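Local coordinates for CBS domain-containing protein CBSX2 (PDB 3SL7) that probably regulates the chloroplast thioredoxin system, and through it plant development, by means of its pair of CBS domains, at residues A[42-45]-A[46-50]; A[22-25]-A[26-29]; A[144-147]-A[148-151]. All coordinates share one frame; numbering follows the deposited sequence.

Contact 1 (A[42-45]-A[46-50])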
# COMPACT_ATOMS: atom_id res chain seq x y z
N VAL A 42 -10.21 -9.86 8.61
CA VAL A 42 -11.15 -10.94 8.37
C VAL A 42 -12.26 -10.86 9.40
O VAL A 42 -12.00 -10.79 10.60
CB VAL A 42 -10.44 -12.30 8.48
CG1 VAL A 42 -11.35 -13.43 7.96
CG2 VAL A 42 -9.11 -12.27 7.68
N ILE A 43 -13.50 -10.84 8.93
CA ILE A 43 -14.66 -10.81 9.80
C ILE A 43 -15.50 -12.06 9.61
O ILE A 43 -15.29 -12.80 8.64
CB ILE A 43 -15.56 -9.60 9.49
CG1 ILE A 43 -15.96 -9.61 8.01
CG2 ILE A 43 -14.84 -8.31 9.83
CD1 ILE A 43 -17.12 -8.71 7.68
N ASP A 44 -16.44 -12.31 10.52
CA ASP A 44 -17.44 -13.33 10.28
C ASP A 44 -18.69 -12.67 9.75
O ASP A 44 -18.71 -11.46 9.50
CB ASP A 44 -17.73 -14.18 11.52
CG ASP A 44 -18.39 -13.38 12.64
OD1 ASP A 44 -18.85 -12.24 12.40
OD2 ASP A 44 -18.47 -13.92 13.77
N ASP A 45 -19.74 -13.47 9.58
CA ASP A 45 -20.98 -12.99 8.98
C ASP A 45 -21.60 -11.79 9.71
O ASP A 45 -22.36 -11.02 9.12
CB ASP A 45 -21.98 -14.15 8.85
CG ASP A 45 -21.53 -15.22 7.85
OD1 ASP A 45 -20.70 -14.90 6.97
OD2 ASP A 45 -22.01 -16.37 7.94
N ASN A 46 -21.26 -11.61 10.98
CA ASN A 46 -21.83 -10.53 11.79
C ASN A 46 -20.87 -9.37 12.01
O ASN A 46 -21.08 -8.53 12.89
CB ASN A 46 -22.33 -11.05 13.14
CG ASN A 46 -23.31 -12.20 13.00
OD1 ASN A 46 -23.11 -13.26 13.58
ND2 ASN A 46 -24.37 -11.99 12.22
N TRP A 47 -19.80 -9.32 11.22
CA TRP A 47 -18.82 -8.25 11.30
C TRP A 47 -17.95 -8.30 12.55
O TRP A 47 -17.22 -7.36 12.84
CB TRP A 47 -19.48 -6.88 11.14
CG TRP A 47 -19.52 -6.51 9.71
CD1 TRP A 47 -20.40 -6.97 8.77
CD2 TRP A 47 -18.60 -5.67 9.02
NE1 TRP A 47 -20.09 -6.45 7.54
CE2 TRP A 47 -18.99 -5.64 7.67
CE3 TRP A 47 -17.50 -4.92 9.42
CZ2 TRP A 47 -18.31 -4.90 6.71
CZ3 TRP A 47 -16.82 -4.18 8.47
CH2 TRP A 47 -17.23 -4.18 7.13
N THR A 48 -18.01 -9.42 13.27
CA THR A 48 -17.05 -9.66 14.33
C THR A 48 -15.68 -9.85 13.71
O THR A 48 -15.51 -10.63 12.77
CB THR A 48 -17.42 -10.89 15.15
OG1 THR A 48 -18.75 -10.73 15.67
CG2 THR A 48 -16.44 -11.06 16.31
N LEU A 49 -14.69 -9.12 14.22
CA LEU A 49 -13.32 -9.23 13.73
C LEU A 49 -12.78 -10.57 14.21
O LEU A 49 -12.76 -10.83 15.41
CB LEU A 49 -12.49 -8.07 14.28
CG LEU A 49 -11.07 -7.77 13.79
CD1 LEU A 49 -10.07 -8.57 14.56
CD2 LEU A 49 -10.94 -8.00 12.30
N VAL A 50 -12.37 -11.43 13.29
CA VAL A 50 -11.87 -12.75 13.68
C VAL A 50 -10.39 -12.96 13.36
O VAL A 50 -9.76 -13.88 13.88
CB VAL A 50 -12.72 -13.89 13.08
CG1 VAL A 50 -14.18 -13.71 13.46
CG2 VAL A 50 -12.54 -13.96 11.56
O HOH W 1 -20.27 -12.73 15.38

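Contact 2 (A[22-25]-A[26-29])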
# COMPACT_ATOMS: atom_id res chain seq x y z
N SER A 22 -14.10 -17.97 5.13
CA SER A 22 -14.55 -18.82 4.03
C SER A 22 -14.23 -18.25 2.65
O SER A 22 -14.43 -18.90 1.63
CB SER A 22 -16.06 -19.07 4.15
OG SER A 22 -16.79 -17.87 3.98
N THR A 23 -13.74 -17.02 2.61
CA THR A 23 -13.39 -16.39 1.34
C THR A 23 -12.28 -17.21 0.70
O THR A 23 -11.32 -17.58 1.36
CB THR A 23 -12.91 -14.96 1.56
OG1 THR A 23 -13.96 -14.21 2.17
CG2 THR A 23 -12.55 -14.32 0.24
N SER A 24 -12.41 -17.49 -0.59
CA SER A 24 -11.37 -18.25 -1.27
C SER A 24 -10.12 -17.40 -1.35
O SER A 24 -10.20 -16.17 -1.36
CB SER A 24 -11.81 -18.69 -2.66
OG SER A 24 -11.87 -17.58 -3.54
N VAL A 25 -8.96 -18.05 -1.38
CA VAL A 25 -7.69 -17.33 -1.46
C VAL A 25 -7.66 -16.45 -2.69
O VAL A 25 -7.19 -15.31 -2.64
CB VAL A 25 -6.50 -18.30 -1.43
CG1 VAL A 25 -5.24 -17.65 -1.97
CG2 VAL A 25 -6.28 -18.78 -0.01
N ASP A 26 -8.20 -16.97 -3.79
CA ASP A 26 -8.24 -16.27 -5.07
C ASP A 26 -9.03 -14.97 -4.96
O ASP A 26 -8.59 -13.93 -5.44
CB ASP A 26 -8.87 -17.15 -6.16
CG ASP A 26 -7.87 -18.12 -6.77
OD1 ASP A 26 -6.66 -17.90 -6.57
OD2 ASP A 26 -8.30 -19.08 -7.44
N ASP A 27 -10.21 -15.05 -4.35
CA ASP A 27 -11.03 -13.85 -4.20
C ASP A 27 -10.37 -12.83 -3.28
O ASP A 27 -10.48 -11.63 -3.52
CB ASP A 27 -12.43 -14.19 -3.71
CG ASP A 27 -13.25 -14.89 -4.77
OD1 ASP A 27 -12.87 -14.85 -5.96
OD2 ASP A 27 -14.28 -15.49 -4.40
N ALA A 28 -9.72 -13.30 -2.22
CA ALA A 28 -8.98 -12.41 -1.32
C ALA A 28 -7.85 -11.72 -2.09
O ALA A 28 -7.65 -10.52 -1.97
CB ALA A 28 -8.45 -13.18 -0.13
N LEU A 29 -7.10 -12.49 -2.87
CA LEU A 29 -6.04 -11.91 -3.70
C LEU A 29 -6.60 -10.86 -4.65
O LEU A 29 -6.03 -9.78 -4.79
CB LEU A 29 -5.31 -13.00 -4.50
CG LEU A 29 -4.31 -13.84 -3.72
CD1 LEU A 29 -3.83 -15.04 -4.54
CD2 LEU A 29 -3.14 -13.00 -3.26
O HOH W 2 -14.71 -16.74 -2.11

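Contact 3 (A[144-147]-A[148-151])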
# COMPACT_ATOMS: atom_id res chain seq x y z
N ILE A 144 -10.08 0.76 10.89
CA ILE A 144 -8.73 0.28 10.98
C ILE A 144 -7.81 1.48 11.11
O ILE A 144 -8.06 2.54 10.53
CB ILE A 144 -8.37 -0.64 9.76
CG1 ILE A 144 -7.08 -1.41 10.01
CG2 ILE A 144 -8.27 0.14 8.46
CD1 ILE A 144 -6.95 -2.64 9.12
N LEU A 145 -6.76 1.33 11.92
CA LEU A 145 -5.72 2.35 11.99
C LEU A 145 -4.50 1.89 11.20
O LEU A 145 -3.92 0.84 11.48
CB LEU A 145 -5.31 2.61 13.44
CG LEU A 145 -4.35 3.80 13.61
CD1 LEU A 145 -5.08 5.13 13.33
CD2 LEU A 145 -3.73 3.81 15.01
N THR A 146 -4.11 2.70 10.23
CA THR A 146 -2.98 2.39 9.38
C THR A 146 -1.88 3.38 9.67
O THR A 146 -2.14 4.42 10.27
CB THR A 146 -3.36 2.54 7.90
OG1 THR A 146 -3.56 3.93 7.60
CG2 THR A 146 -4.64 1.76 7.58
N ARG A 147 -0.66 3.09 9.23
CA ARG A 147 0.43 4.03 9.40
C ARG A 147 0.10 5.34 8.70
O ARG A 147 0.39 6.42 9.21
CB ARG A 147 1.74 3.45 8.87
CG ARG A 147 2.35 2.40 9.79
CD ARG A 147 3.59 1.77 9.16
NE ARG A 147 4.59 2.77 8.79
CZ ARG A 147 5.40 3.39 9.65
NH1 ARG A 147 5.32 3.11 10.95
NH2 ARG A 147 6.28 4.28 9.22
N GLY A 148 -0.54 5.23 7.54
CA GLY A 148 -1.00 6.39 6.80
C GLY A 148 -1.96 7.26 7.59
O GLY A 148 -1.90 8.49 7.52
N ASN A 149 -2.88 6.64 8.34
CA ASN A 149 -3.77 7.39 9.21
C ASN A 149 -2.98 8.17 10.25
O ASN A 149 -3.33 9.30 10.57
CB ASN A 149 -4.75 6.46 9.94
CG ASN A 149 -5.76 5.83 9.03
OD1 ASN A 149 -6.11 6.39 7.98
ND2 ASN A 149 -6.27 4.65 9.43
N VAL A 150 -1.94 7.54 10.79
CA VAL A 150 -1.17 8.17 11.86
C VAL A 150 -0.39 9.35 11.30
O VAL A 150 -0.30 10.40 11.92
CB VAL A 150 -0.22 7.16 12.54
CG1 VAL A 150 0.66 7.87 13.56
CG2 VAL A 150 -1.02 6.04 13.21
N VAL A 151 0.18 9.19 10.11
CA VAL A 151 0.86 10.30 9.47
C VAL A 151 -0.12 11.45 9.19
O VAL A 151 0.18 12.63 9.41
CB VAL A 151 1.53 9.85 8.17
CG1 VAL A 151 2.13 11.05 7.43
CG2 VAL A 151 2.58 8.79 8.48

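Contact 1 (A[42-45]-A[46-50])
The tip of a beta hairpin brings Val42 and Ile43, ending strand 39-43, against Leu49 and Val50, beginning strand 49-54, within the first CBS domain. The reversal is a type I turn from Asp44 to Trp47 followed by a classic G1-type beta bulge: Trp47 N donates to Asp44 O at 3.0 Å, Asp44 N donates to Thr48 O, also at 3.0 Å, and Trp47 takes a left-handed backbone conformation (phi 71°). Beyond it Ile43 and Leu49 form an antiparallel non-hydrogen-bonded pair, and Val50 N reaches Val42 O at 2.8 Å in a nearly straight bond.

Asp44 organises the loop from within. With CG set between its backbone N and carbonyl carbon (chi1 66°), the carboxylate swings over the turn, where OD1 takes two backbone donors: Asn46 N at 2.9 Å, which makes an Asx turn, and Thr48 N at 3.1 Å. The two N-H groups come from opposite faces of the carboxylate plane, both well out of that plane, so OD1 is gripped between them. The other oxygen, OD2, accepts from a water that also hydrogen-bonds Thr48 OG1 and, weakly, Asn46 OD1. Asp45 turns its carboxylate elsewhere, to a salt bridge with Lys20.

Apolar contacts flank this polar knot. Val42 CG1 meets Val50 CG2, the two side chains crossing at about a right angle. Ile43 and Trp47 also pack on Leu141, tying the hairpin to strand 141-146 of the second CBS domain, and Arg13 makes a cation-pi contact with the indole. Ile43 itself lays its terminal methyl over an indole face in a CH-pi contact, CD1 standing 3.5 Å from the centroid of the five-membered ring of Trp47 and 8° off its normal.

Contact 2 (A[22-25]-A[26-29])
Ser24, still extended at psi 152°, hands the chain over to helix 25-35, whose first turn closes as Ala28 N donates to Ser24 O at 3.0 Å and Leu29 N to Val25 O at 2.8 Å. Ser24 is the N-cap: OG, placed between its backbone N and carbonyl carbon (chi1 71°), turns back over the helix end and accepts from Asp27 N at 3.1 Å. The bond is fairly straight, 160° at the hydrogen, and gives a side-chain acceptor to one of the first N-H groups of the helix, which have no preceding turn to bond to. If an alanine stood here, no hydroxyl would face Asp27 N, which would probably lose its capping partner and leave the first turn less firmly closed. A water fastens the same corner, accepting from Ser24 N and donating to Asp27 OD2 at 2.6 Å. The carboxylate of Asp27, near the helix N-terminus, would probably be favoured by the helix dipole.

Alongside, Thr23 CG2 touches Asp27 CB at 4.0 Å while its OG1 accepts from Lys20 N. Val25 and Leu29, one turn apart, point the same way and meet at CG1 and CD1, 3.9 Å from each other. Their neighbours are Leu58 of helix 55-58, which also touches Ala28, and Leu103 of helix 100-103 against Val25; Asp26 hydrogen-bonds Thr95 OG1 through OD1, while its OD2 forms a salt bridge with Lys158 of the second subunit.

Contact 3 (A[144-147]-A[148-151])
Leu145 and Val150 make the tight, buried side of this strand-to-helix junction. Leu145 CD2 stands 3.9 Å from Val150 CG2, the two side chains crossing at about a right angle, and the other methyl of the leucine, CD1, rests 3.7 Å from Asn149 CB. In the leucine CG lies opposite its backbone N (chi1 -173°), setting the branch alongside the first helical turn, where each methyl finds a different partner. Ala120, Ala121 and Leu124 of helix 117-124 close over this apolar patch.

Thr146 marks the change of direction. It is the N-cap of helix 147-159: OG1 accepts from Asn149 N at 2.9 Å, and Thr146 O takes Val150 N at 3.2 Å, while Val151 N meets Arg147 O at 2.9 Å; the bond to Thr146 O is the longest and least straight of the three. This is the last strand and helix of the second CBS domain, and the Thr-x-x-Asn sequence from Thr146 to Asn149 resembles the Thr-x-x-Asp signature that helps to hold nucleotide ligands in many CBS proteins. An acetate ion near the Thr146 side chain, probably from the crystallisation liquor, may mark such a pocket. Asn149 folds its amide back beside the strand, where ND2 lies 3.0 Å from Ile144 O, though poorly aligned for a bond; ND2 makes a hydrogen bond to Thr11 OG1 on strand 11-12.

The more open side holds Thr146, Arg147 and Gly148, all partly exposed. Here the arginine, its chain bent at chi3 (55°), meets Trp82 of the second subunit in a cation-pi contact. Val151, by contrast, is buried, touching Val33 of that neighbouring subunit.

Contacts 1 and 2 belong to the first CBS domain, in series along the chain, with centres 15 Å apart and nearest atoms about 6 Å; helix 25-35, which contact 2 starts, leads into the strand that contact 1 turns. Contact 3 lies in the second CBS domain, its centre 21 Å from contact 1 and 25 Å from contact 2, across the middle of the chain. Strand 141-146 bridges the domains: it packs on the 42-50 hairpin and ends in contact 3, where an acetate, probably from the crystallisation liquor, sits about 4 Å from the Thr146 side chain. The dimer joins the helices begun at contacts 2 and 3, helix 25-35 meeting helix 147-159 of the second subunit.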